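PDB 4HR6: lectin from Trichosanthes anguina, which binds galactosides through its ricin-type beta-trefoil domains, as the lectin part of a three-chain, nontoxic homologue of type II ribosome-inactivating proteins. Local coordinates for residues L105-N108 against S113-L116; S224-T227 against L233-D236; D236-D241 against K246-R251. All coordinates share one frame; numbering follows the deposited sequence.

Interaction 1 (L105-N108 against S113-L116)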
ATOM      1  N   LEU C 105      -1.049 -22.732  -9.694  1.00 51.39           N
ATOM      2  CA  LEU C 105      -1.197 -23.467  -8.452  1.00 52.33           C
ATOM      3  C   LEU C 105      -2.610 -23.277  -7.913  1.00 53.86           C
ATOM      4  O   LEU C 105      -3.098 -22.144  -7.818  1.00 57.32           O
ATOM      5  CB  LEU C 105      -0.152 -23.009  -7.430  1.00 52.12           C
ATOM      6  CG  LEU C 105      -0.117 -23.744  -6.087  1.00 54.18           C
ATOM      7  CD1 LEU C 105       0.352 -25.179  -6.273  1.00 57.17           C
ATOM      8  CD2 LEU C 105       0.789 -23.018  -5.094  1.00 56.05           C
ATOM      9  N   THR C 106      -3.261 -24.387  -7.566  1.00 56.94           N
ATOM     10  CA  THR C 106      -4.677 -24.386  -7.203  1.00 52.49           C
ATOM     11  C   THR C 106      -4.957 -25.263  -5.996  1.00 54.36           C
ATOM     12  O   THR C 106      -4.230 -26.218  -5.730  1.00 54.05           O
ATOM     13  CB  THR C 106      -5.537 -24.900  -8.359  1.00 52.61           C
ATOM     14  OG1 THR C 106      -5.131 -24.271  -9.576  1.00 51.22           O
ATOM     15  CG2 THR C 106      -7.028 -24.626  -8.101  1.00 54.89           C
ATOM     16  N   SER C 107      -6.007 -24.912  -5.261  1.00 54.69           N
ATOM     17  CA  SER C 107      -6.511 -25.738  -4.182  1.00 56.84           C
ATOM     18  C   SER C 107      -8.015 -25.892  -4.382  1.00 63.42           C
ATOM     19  O   SER C 107      -8.797 -25.048  -3.945  1.00 62.74           O
ATOM     20  CB  SER C 107      -6.203 -25.121  -2.827  1.00 56.76           C
ATOM     21  OG  SER C 107      -6.666 -25.962  -1.789  1.00 57.50           O
ATOM     22  N   ASN C 108      -8.393 -26.986  -5.049  1.00 69.51           N
ATOM     23  CA  ASN C 108      -9.769 -27.237  -5.494  1.00 72.11           C
ATOM     24  C   ASN C 108     -10.822 -27.305  -4.384  1.00 72.88           C
ATOM     25  O   ASN C 108     -11.995 -27.042  -4.638  1.00 70.22           O
ATOM     26  CB  ASN C 108      -9.825 -28.526  -6.323  1.00 76.19           C
ATOM     27  CG  ASN C 108      -9.244 -28.357  -7.719  1.00 75.62           C
ATOM     28  OD1 ASN C 108      -9.376 -27.299  -8.335  1.00 75.95           O
ATOM     29  ND2 ASN C 108      -8.620 -29.412  -8.235  1.00 72.60           N
ATOM     30  N   SER C 113      -6.210 -30.217   4.753  1.00 74.37           N
ATOM     31  CA  SER C 113      -5.585 -31.400   4.140  1.00 75.03           C
ATOM     32  C   SER C 113      -5.955 -31.661   2.664  1.00 75.85           C
ATOM     33  O   SER C 113      -5.764 -32.772   2.172  1.00 76.10           O
ATOM     34  CB  SER C 113      -5.833 -32.662   4.989  1.00 75.80           C
ATOM     35  OG  SER C 113      -5.531 -32.439   6.361  1.00 75.24           O
ATOM     36  N   THR C 114      -6.455 -30.648   1.958  1.00 75.25           N
ATOM     37  CA  THR C 114      -6.703 -30.759   0.514  1.00 74.96           C
ATOM     38  C   THR C 114      -5.400 -30.853  -0.275  1.00 77.57           C
ATOM     39  O   THR C 114      -4.460 -30.108  -0.012  1.00 78.88           O
ATOM     40  CB  THR C 114      -7.453 -29.526  -0.026  1.00 74.43           C
ATOM     41  OG1 THR C 114      -8.724 -29.409   0.624  1.00 76.29           O
ATOM     42  CG2 THR C 114      -7.649 -29.620  -1.543  1.00 71.93           C
ATOM     43  N   ASN C 115      -5.360 -31.743  -1.261  1.00 81.81           N
ATOM     44  CA  ASN C 115      -4.197 -31.861  -2.147  1.00 82.47           C
ATOM     45  C   ASN C 115      -4.117 -30.656  -3.077  1.00 78.87           C
ATOM     46  O   ASN C 115      -5.123 -30.275  -3.692  1.00 77.97           O
ATOM     47  CB  ASN C 115      -4.263 -33.149  -2.984  1.00 85.48           C
ATOM     48  CG  ASN C 115      -4.176 -34.413  -2.137  1.00 88.03           C
ATOM     49  OD1 ASN C 115      -3.726 -34.379  -0.991  1.00 90.20           O
ATOM     50  ND2 ASN C 115      -4.608 -35.539  -2.704  1.00 91.25           N
ATOM     51  N   LEU C 116      -2.928 -30.052  -3.165  1.00 74.49           N
ATOM     52  CA  LEU C 116      -2.698 -28.937  -4.088  1.00 71.25           C
ATOM     53  C   LEU C 116      -2.341 -29.479  -5.461  1.00 67.41           C
ATOM     54  O   LEU C 116      -1.659 -30.499  -5.591  1.00 64.92           O
ATOM     55  CB  LEU C 116      -1.590 -27.995  -3.594  1.00 72.48           C
ATOM     56  CG  LEU C 116      -1.733 -27.355  -2.205  1.00 72.33           C
ATOM     57  CD1 LEU C 116      -0.750 -26.200  -2.070  1.00 71.30           C
ATOM     58  CD2 LEU C 116      -3.153 -26.881  -1.936  1.00 71.76           C
TER
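Ser107 and Leu116 face each other across the two backbones, their CA atoms 5.0 Å apart, where the chain has folded back on itself between strands 103-106 and 117-120. No hydrogen bond joins the segments directly. What the main chains share is a CA-H...O contact, in which the carbonyl oxygen Thr106 O lies 3.5 Å from Leu116 CA. The angle at the hydrogen is 131°, so the contact is a bent one; conventional backbone bonding appears one residue further on, where Thr106 pairs with Thr117.

The side chain of Leu116 does most of the apolar work. One methyl, CD2, sits against Ser107 and meets its CB at 3.6 Å, while at the base of the same side chain Leu116 CB is 4.3 Å from Leu105 CD1. A branched leucine suits this place because it touches two residues of the opposing segment with separate parts of itself. Serine is small enough to let the methyl close in, and its hydroxyl is accounted for: OG lies anti to the backbone N (chi1 -178°) and hydrogen-bonds the carbonyl of Lys109 in the turn. That same OG is 3.8 Å from Thr114 CG2, a methyl that packs against the hydroxyl. The other branch of Thr114, OG1, bonds to the carbonyl of Thr111, so threonine lends one branch to the packing and the other to the turn.

This buried end of the 103-106/117-120 hairpin lies in the N-terminal ricin-type trefoil region. Strand 33-36 flanks it: Leu35 forms backbone hydrogen bonds with Ser113 and Thr114 and is touched by the side chains of Ser107 and Leu116, while its neighbours Ile34 and Tyr36 belong to a galactoside pocket.

Interaction 2 (S224-T227 against L233-D236). With AMG (methyl alpha-D-galactopyranoside), chain E.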
ATOM      1  N   SER C 224      -6.978   1.409  -7.601  1.00 43.55           N
ATOM      2  CA  SER C 224      -8.120   0.554  -7.969  1.00 41.70           C
ATOM      3  C   SER C 224      -8.257  -0.681  -7.079  1.00 41.89           C
ATOM      4  O   SER C 224      -7.313  -1.089  -6.371  1.00 36.43           O
ATOM      5  CB  SER C 224      -8.044   0.133  -9.440  1.00 43.93           C
ATOM      6  OG  SER C 224      -6.992  -0.788  -9.701  1.00 44.32           O
ATOM      7  N   ILE C 225      -9.468  -1.231  -7.060  1.00 40.12           N
ATOM      8  CA  ILE C 225      -9.702  -2.585  -6.567  1.00 38.31           C
ATOM      9  C   ILE C 225     -10.080  -3.344  -7.819  1.00 43.26           C
ATOM     10  O   ILE C 225     -11.178  -3.150  -8.352  1.00 42.80           O
ATOM     11  CB  ILE C 225     -10.819  -2.639  -5.536  1.00 40.32           C
ATOM     12  CG1 ILE C 225     -10.444  -1.781  -4.327  1.00 40.73           C
ATOM     13  CG2 ILE C 225     -11.099  -4.077  -5.117  1.00 41.75           C
ATOM     14  CD1 ILE C 225     -11.461  -1.791  -3.200  1.00 40.48           C
ATOM     15  N   SER C 226      -9.152  -4.170  -8.306  1.00 41.87           N
ATOM     16  CA  SER C 226      -9.253  -4.772  -9.630  1.00 42.07           C
ATOM     17  C   SER C 226      -9.343  -6.303  -9.625  1.00 43.24           C
ATOM     18  O   SER C 226      -9.076  -6.955  -8.617  1.00 40.95           O
ATOM     19  CB  SER C 226      -8.048  -4.370 -10.463  1.00 43.53           C
ATOM     20  OG  SER C 226      -8.107  -3.000 -10.791  1.00 51.22           O
ATOM     21  N   THR C 227      -9.721  -6.859 -10.775  1.00 44.19           N
ATOM     22  CA  THR C 227      -9.635  -8.297 -11.007  1.00 48.80           C
ATOM     23  C   THR C 227      -8.206  -8.595 -11.462  1.00 49.56           C
ATOM     24  O   THR C 227      -7.599  -7.773 -12.147  1.00 51.83           O
ATOM     25  CB  THR C 227     -10.637  -8.756 -12.088  1.00 46.81           C
ATOM     26  OG1 THR C 227     -10.402  -8.029 -13.305  1.00 46.06           O
ATOM     27  CG2 THR C 227     -12.056  -8.508 -11.626  1.00 44.26           C
ATOM     28  N   LEU C 233     -10.649  -5.463 -14.919  1.00 53.04           N
ATOM     29  CA  LEU C 233     -11.765  -4.572 -14.580  1.00 54.11           C
ATOM     30  C   LEU C 233     -11.653  -4.078 -13.130  1.00 53.55           C
ATOM     31  O   LEU C 233     -11.145  -4.792 -12.263  1.00 51.43           O
ATOM     32  CB  LEU C 233     -13.113  -5.281 -14.759  1.00 55.18           C
ATOM     33  CG  LEU C 233     -13.411  -5.987 -16.090  1.00 58.82           C
ATOM     34  CD1 LEU C 233     -14.672  -6.839 -15.956  1.00 58.73           C
ATOM     35  CD2 LEU C 233     -13.539  -4.991 -17.234  1.00 58.08           C
ATOM     36  N   ALA C 234     -12.191  -2.879 -12.881  1.00 51.68           N
ATOM     37  CA  ALA C 234     -12.108  -2.207 -11.582  1.00 47.08           C
ATOM     38  C   ALA C 234     -13.469  -1.970 -10.946  1.00 47.87           C
ATOM     39  O   ALA C 234     -14.446  -1.674 -11.619  1.00 49.31           O
ATOM     40  CB  ALA C 234     -11.427  -0.869 -11.762  1.00 49.34           C
ATOM     41  N   MET C 235     -13.500  -2.066  -9.629  1.00 48.32           N
ATOM     42  CA  MET C 235     -14.635  -1.675  -8.827  1.00 45.89           C
ATOM     43  C   MET C 235     -14.886  -0.176  -9.047  1.00 48.29           C
ATOM     44  O   MET C 235     -13.948   0.616  -9.189  1.00 44.01           O
ATOM     45  CB  MET C 235     -14.338  -1.998  -7.366  1.00 47.99           C
ATOM     46  CG  MET C 235     -15.553  -2.140  -6.488  1.00 48.84           C
ATOM     47  SD  MET C 235     -15.205  -2.882  -4.885  1.00 50.36           S
ATOM     48  CE  MET C 235     -14.679  -4.515  -5.362  1.00 49.80           C
ATOM     49  N   ASP C 236     -16.161   0.203  -9.111  1.00 48.27           N
ATOM     50  CA  ASP C 236     -16.559   1.474  -9.713  1.00 47.57           C
ATOM     51  C   ASP C 236     -17.917   1.894  -9.160  1.00 49.18           C
ATOM     52  O   ASP C 236     -18.872   1.110  -9.173  1.00 52.31           O
ATOM     53  CB  ASP C 236     -16.591   1.316 -11.245  1.00 48.39           C
ATOM     54  CG  ASP C 236     -17.179   2.529 -11.978  1.00 47.18           C
ATOM     55  OD1 ASP C 236     -16.730   2.845 -13.108  1.00 44.58           O
ATOM     56  OD2 ASP C 236     -18.098   3.151 -11.440  1.00 47.13           O
TER
HETATM   57  C1  AMG E 302     -19.790   6.779 -16.459  1.00 65.72           C
HETATM   58  C2  AMG E 302     -18.622   6.679 -15.475  1.00 66.77           C
HETATM   59  C3  AMG E 302     -18.108   5.238 -15.375  1.00 66.33           C
HETATM   60  C4  AMG E 302     -19.262   4.298 -15.049  1.00 66.82           C
HETATM   61  C5  AMG E 302     -20.437   4.526 -16.013  1.00 68.41           C
HETATM   62  C6  AMG E 302     -21.670   3.704 -15.650  1.00 69.81           C
HETATM   63  C7  AMG E 302     -19.974   7.245 -18.788  1.00 70.36           C
HETATM   64  O1  AMG E 302     -19.364   6.437 -17.786  1.00 67.65           O
HETATM   65  O2  AMG E 302     -17.590   7.568 -15.907  1.00 63.35           O
HETATM   66  O3  AMG E 302     -17.093   5.110 -14.367  1.00 66.52           O
HETATM   67  O4  AMG E 302     -19.659   4.506 -13.687  1.00 60.55           O
HETATM   68  O5  AMG E 302     -20.823   5.901 -16.025  1.00 63.85           O
HETATM   69  O6  AMG E 302     -22.500   3.591 -16.814  1.00 73.80           O
HETATM   70  O   HOH W   1     -11.352   0.404  -8.558  1.00 43.61           O
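Ile225 and Met235 meet through both backbone and side chain. The amide Met235 N points straight at the carbonyl oxygen Ile225 O, 2.9 Å away with an N-H...O angle of 178°. Two residues along, Thr227 N donates to Leu233 O at 2.9 Å. Between these bonds Ser226 and Ala234 form a single beta bridge, their CA atoms 4.3 Å apart.

The side chain of Thr227 adds a third bond in place of a further backbone one: its OG1 accepts from Leu233 N at 3.0 Å. With chi1 at 57° this hydroxyl stands between the backbone N and the carbonyl carbon, which brings it to the amide. Threonine fits here because its hydroxyl can take an N-H just where the bridge ends. On the apolar side, Ile225 CG2 touches the terminal methyl Met235 CE at 3.6 Å, the flexible methionine bending at chi3 to bring that methyl round.

Further out, a bound water links the segments by accepting from Ile225 N and donating to Met235 O. Ser226 OG donates to Ser224 OG at 2.7 Å; Asp222 holds Ser224 OG in turn, and Arg232 bonds Ser226 OG, so these buried hydroxyls form a connected polar network beside the small Ala234.

Trp260 packs on Ile225 and Trp217 on Met235, in the interior of the second ricin-type trefoil region. Strand 225-226 also pairs with strand 218-219, whereas strand 234-237 runs on to Asp236, a residue of the galactoside pocket, and pairs with strand 247-250.

Interaction 3 (D236-D241 against K246-R251). With AMG (methyl alpha-D-galactopyranoside), chain E.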
ATOM      1  N   ASP C 236     -16.161   0.203  -9.111  1.00 48.27           N
ATOM      2  CA  ASP C 236     -16.559   1.474  -9.713  1.00 47.57           C
ATOM      3  C   ASP C 236     -17.917   1.894  -9.160  1.00 49.18           C
ATOM      4  O   ASP C 236     -18.872   1.110  -9.173  1.00 52.31           O
ATOM      5  CB  ASP C 236     -16.591   1.316 -11.245  1.00 48.39           C
ATOM      6  CG  ASP C 236     -17.179   2.529 -11.978  1.00 47.18           C
ATOM      7  OD1 ASP C 236     -16.730   2.845 -13.108  1.00 44.58           O
ATOM      8  OD2 ASP C 236     -18.098   3.151 -11.440  1.00 47.13           O
ATOM      9  N   VAL C 237     -17.979   3.126  -8.662  1.00 46.14           N
ATOM     10  CA  VAL C 237     -19.208   3.728  -8.177  1.00 46.31           C
ATOM     11  C   VAL C 237     -19.962   4.269  -9.390  1.00 46.99           C
ATOM     12  O   VAL C 237     -19.496   5.200 -10.059  1.00 45.18           O
ATOM     13  CB  VAL C 237     -18.950   4.863  -7.160  1.00 46.81           C
ATOM     14  CG1 VAL C 237     -20.268   5.376  -6.582  1.00 49.35           C
ATOM     15  CG2 VAL C 237     -18.042   4.385  -6.030  1.00 47.69           C
ATOM     16  N   ALA C 238     -21.116   3.662  -9.677  1.00 49.32           N
ATOM     17  CA  ALA C 238     -21.885   3.940 -10.900  1.00 49.35           C
ATOM     18  C   ALA C 238     -22.219   5.417 -11.043  1.00 46.76           C
ATOM     19  O   ALA C 238     -22.803   6.009 -10.127  1.00 46.26           O
ATOM     20  CB  ALA C 238     -23.168   3.116 -10.900  1.00 52.26           C
ATOM     21  N   ARG C 239     -21.821   6.000 -12.177  1.00 50.10           N
ATOM     22  CA  ARG C 239     -22.138   7.394 -12.534  1.00 54.31           C
ATOM     23  C   ARG C 239     -21.535   8.426 -11.579  1.00 56.84           C
ATOM     24  O   ARG C 239     -22.008   9.555 -11.515  1.00 62.71           O
ATOM     25  N   SER C 240     -20.492   8.030 -10.847  1.00 57.18           N
ATOM     26  CA  SER C 240     -19.979   8.795  -9.705  1.00 57.24           C
ATOM     27  C   SER C 240     -21.119   9.274  -8.805  1.00 60.02           C
ATOM     28  O   SER C 240     -21.053  10.365  -8.239  1.00 61.17           O
ATOM     29  CB  SER C 240     -19.133   9.985 -10.177  1.00 57.52           C
ATOM     30  OG  SER C 240     -18.184   9.577 -11.149  1.00 59.03           O
ATOM     31  N   ASP C 241     -22.156   8.448  -8.663  1.00 61.16           N
ATOM     32  CA  ASP C 241     -23.338   8.817  -7.892  1.00 61.01           C
ATOM     33  C   ASP C 241     -23.535   7.867  -6.729  1.00 60.55           C
ATOM     34  O   ASP C 241     -24.061   6.765  -6.882  1.00 62.92           O
ATOM     35  CB  ASP C 241     -24.579   8.826  -8.798  1.00 63.90           C
ATOM     36  CG  ASP C 241     -25.748   9.593  -8.193  1.00 61.06           C
ATOM     37  OD1 ASP C 241     -25.942   9.565  -6.958  1.00 60.79           O
ATOM     38  OD2 ASP C 241     -26.479  10.223  -8.977  1.00 64.94           O
ATOM     39  N   LYS C 246     -25.312   1.591  -6.221  1.00 56.49           N
ATOM     40  CA  LYS C 246     -24.769   0.543  -7.103  1.00 58.92           C
ATOM     41  C   LYS C 246     -23.239   0.611  -7.302  1.00 56.50           C
ATOM     42  O   LYS C 246     -22.702   1.567  -7.886  1.00 50.82           O
ATOM     43  CB  LYS C 246     -25.469   0.557  -8.479  1.00 63.79           C
ATOM     44  CG  LYS C 246     -26.587  -0.475  -8.655  1.00 67.93           C
ATOM     45  CD  LYS C 246     -27.922   0.028  -8.118  1.00 74.51           C
ATOM     46  CE  LYS C 246     -29.079  -0.926  -8.410  1.00 76.83           C
ATOM     47  NZ  LYS C 246     -29.415  -1.815  -7.260  1.00 77.63           N
ATOM     48  N   ILE C 247     -22.556  -0.431  -6.828  1.00 53.17           N
ATOM     49  CA  ILE C 247     -21.149  -0.666  -7.142  1.00 50.64           C
ATOM     50  C   ILE C 247     -21.081  -1.675  -8.285  1.00 51.03           C
ATOM     51  O   ILE C 247     -21.637  -2.769  -8.187  1.00 50.60           O
ATOM     52  CB  ILE C 247     -20.377  -1.232  -5.931  1.00 51.18           C
ATOM     53  CG1 ILE C 247     -20.608  -0.368  -4.690  1.00 50.18           C
ATOM     54  CG2 ILE C 247     -18.884  -1.360  -6.257  1.00 52.85           C
ATOM     55  CD1 ILE C 247     -20.308   1.103  -4.910  1.00 50.52           C
ATOM     56  N   ILE C 248     -20.400  -1.299  -9.362  1.00 49.19           N
ATOM     57  CA  ILE C 248     -20.279  -2.145 -10.532  1.00 52.01           C
ATOM     58  C   ILE C 248     -18.813  -2.457 -10.852  1.00 56.24           C
ATOM     59  O   ILE C 248     -17.908  -1.869 -10.263  1.00 58.25           O
ATOM     60  CB  ILE C 248     -20.941  -1.486 -11.767  1.00 53.54           C
ATOM     61  CG1 ILE C 248     -20.181  -0.231 -12.203  1.00 52.07           C
ATOM     62  CG2 ILE C 248     -22.401  -1.160 -11.469  1.00 54.60           C
ATOM     63  CD1 ILE C 248     -20.684   0.388 -13.490  1.00 52.13           C
ATOM     64  N   LEU C 249     -18.616  -3.364 -11.810  1.00 56.41           N
ATOM     65  CA  LEU C 249     -17.309  -3.781 -12.292  1.00 57.19           C
ATOM     66  C   LEU C 249     -17.114  -3.254 -13.702  1.00 57.05           C
ATOM     67  O   LEU C 249     -17.755  -3.712 -14.636  1.00 58.31           O
ATOM     68  CB  LEU C 249     -17.220  -5.308 -12.281  1.00 58.50           C
ATOM     69  CG  LEU C 249     -15.859  -5.949 -12.557  1.00 60.09           C
ATOM     70  CD1 LEU C 249     -14.814  -5.479 -11.557  1.00 60.49           C
ATOM     71  CD2 LEU C 249     -15.998  -7.459 -12.487  1.00 62.21           C
ATOM     72  N   HIS C 250     -16.207  -2.300 -13.854  1.00 57.17           N
ATOM     73  CA  HIS C 250     -16.141  -1.478 -15.049  1.00 55.25           C
ATOM     74  C   HIS C 250     -14.765  -1.523 -15.691  1.00 56.80           C
ATOM     75  O   HIS C 250     -13.803  -1.966 -15.081  1.00 62.01           O
ATOM     76  CB  HIS C 250     -16.494  -0.041 -14.650  1.00 55.08           C
ATOM     77  CG  HIS C 250     -16.796   0.859 -15.803  1.00 54.23           C
ATOM     78  ND1 HIS C 250     -15.822   1.582 -16.457  1.00 57.41           N
ATOM     79  CD2 HIS C 250     -17.964   1.166 -16.411  1.00 54.51           C
ATOM     80  CE1 HIS C 250     -16.378   2.293 -17.423  1.00 56.06           C
ATOM     81  NE2 HIS C 250     -17.676   2.059 -17.416  1.00 54.64           N
ATOM     82  N   ARG C 251     -14.690  -1.077 -16.937  1.00 63.04           N
ATOM     83  CA  ARG C 251     -13.422  -0.809 -17.602  1.00 64.89           C
ATOM     84  C   ARG C 251     -12.595   0.175 -16.758  1.00 62.83           C
ATOM     85  O   ARG C 251     -13.138   1.173 -16.279  1.00 62.50           O
ATOM     86  CB  ARG C 251     -13.703  -0.200 -18.978  1.00 70.47           C
ATOM     87  CG  ARG C 251     -12.515  -0.121 -19.915  1.00 77.05           C
ATOM     88  CD  ARG C 251     -12.892   0.570 -21.221  1.00 83.34           C
ATOM     89  NE  ARG C 251     -12.011   0.155 -22.315  1.00 88.48           N
ATOM     90  CZ  ARG C 251     -12.211  -0.900 -23.109  1.00 92.41           C
ATOM     91  NH1 ARG C 251     -13.281  -1.681 -22.972  1.00 96.06           N
ATOM     92  NH2 ARG C 251     -11.328  -1.178 -24.060  1.00 94.32           N
TER
HETATM   93  C1  AMG E 302     -19.790   6.779 -16.459  1.00 65.72           C
HETATM   94  C2  AMG E 302     -18.622   6.679 -15.475  1.00 66.77           C
HETATM   95  C3  AMG E 302     -18.108   5.238 -15.375  1.00 66.33           C
HETATM   96  C4  AMG E 302     -19.262   4.298 -15.049  1.00 66.82           C
HETATM   97  C5  AMG E 302     -20.437   4.526 -16.013  1.00 68.41           C
HETATM   98  C6  AMG E 302     -21.670   3.704 -15.650  1.00 69.81           C
HETATM   99  C7  AMG E 302     -19.974   7.245 -18.788  1.00 70.36           C
HETATM  100  O1  AMG E 302     -19.364   6.437 -17.786  1.00 67.65           O
HETATM  101  O2  AMG E 302     -17.590   7.568 -15.907  1.00 63.35           O
HETATM  102  O3  AMG E 302     -17.093   5.110 -14.367  1.00 66.52           O
HETATM  103  O4  AMG E 302     -19.659   4.506 -13.687  1.00 60.55           O
HETATM  104  O5  AMG E 302     -20.823   5.901 -16.025  1.00 63.85           O
HETATM  105  O6  AMG E 302     -22.500   3.591 -16.814  1.00 73.80           O
HETATM  106  O   HOH W   2     -23.530   4.042  -6.303  1.00 54.80           O
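The beta hairpin of strands 234-237 and 247-250 carries one of the protein's galactoside sites, and within it Asp236 pairs with Ile248 and Val237 with Ile247. Ile248 N donates to Asp236 O at 2.9 Å, and Ala238 N to Lys246 O at 3.2 Å. A bound water accepts from Lys246 N and donates to Asp241 O. Val237 CG2 meets Ile247 CD1 on one face; Asp236 and Ile248 occupy the other, towards the sugar.

Asp236 reads two hydroxyls of methyl alpha-D-galactopyranoside: O3 donates to OD1 at 2.6 Å and O4 to OD2 at 3.1 Å. O4 also accepts from the backbone Arg239 N at 3.0 Å, a double use consistent with selection for galactose, in which O4 is axial. Gln258 also bonds OD1, helping to hold the carboxylate.

The His250 ring, carried to the sugar by a CG anti to the backbone N (chi1 -166°), is covered by it on one face, offset toward the rim, with NE2 3.6 Å from C4. Its plane is 50° from that of the carboxylate, and its CB packs against OD1. His250 ND1 donates to a lone pair of Arg251 O at 2.7 Å, nearly in the ring plane, fixing its rotation. A flat side chain suits galactose's C-H surface.

Asp199, His253 and Asn257 complete the sugar's hydrogen bonds. Strand 201-208 pairs with strand 247-250, and Leu161 of strand 158-163 packs on Val237.

How the interactions relate
Interactions 2 and 3 are consecutive parts of one structure: they share Asp236 and strand 234-237, and meet where Ala234 N lies 2.9 Å from His250 O, probably hydrogen-bonded. Interaction 2 holds the inner end of that strand with a short bridge, a threonine hydroxyl that accepts a backbone N-H, and apolar contacts. Interaction 3, farther from the chain's centre, uses the outer end to present a carboxylate, a ring and a backbone amide to galactoside. Interaction 1 belongs to the other trefoil region, its centre about 27 Å from that of interaction 2. All three are largely buried, but interaction 1 relies on van der Waals packing and one CA-H...O contact, with no conventional hydrogen bond between its segments.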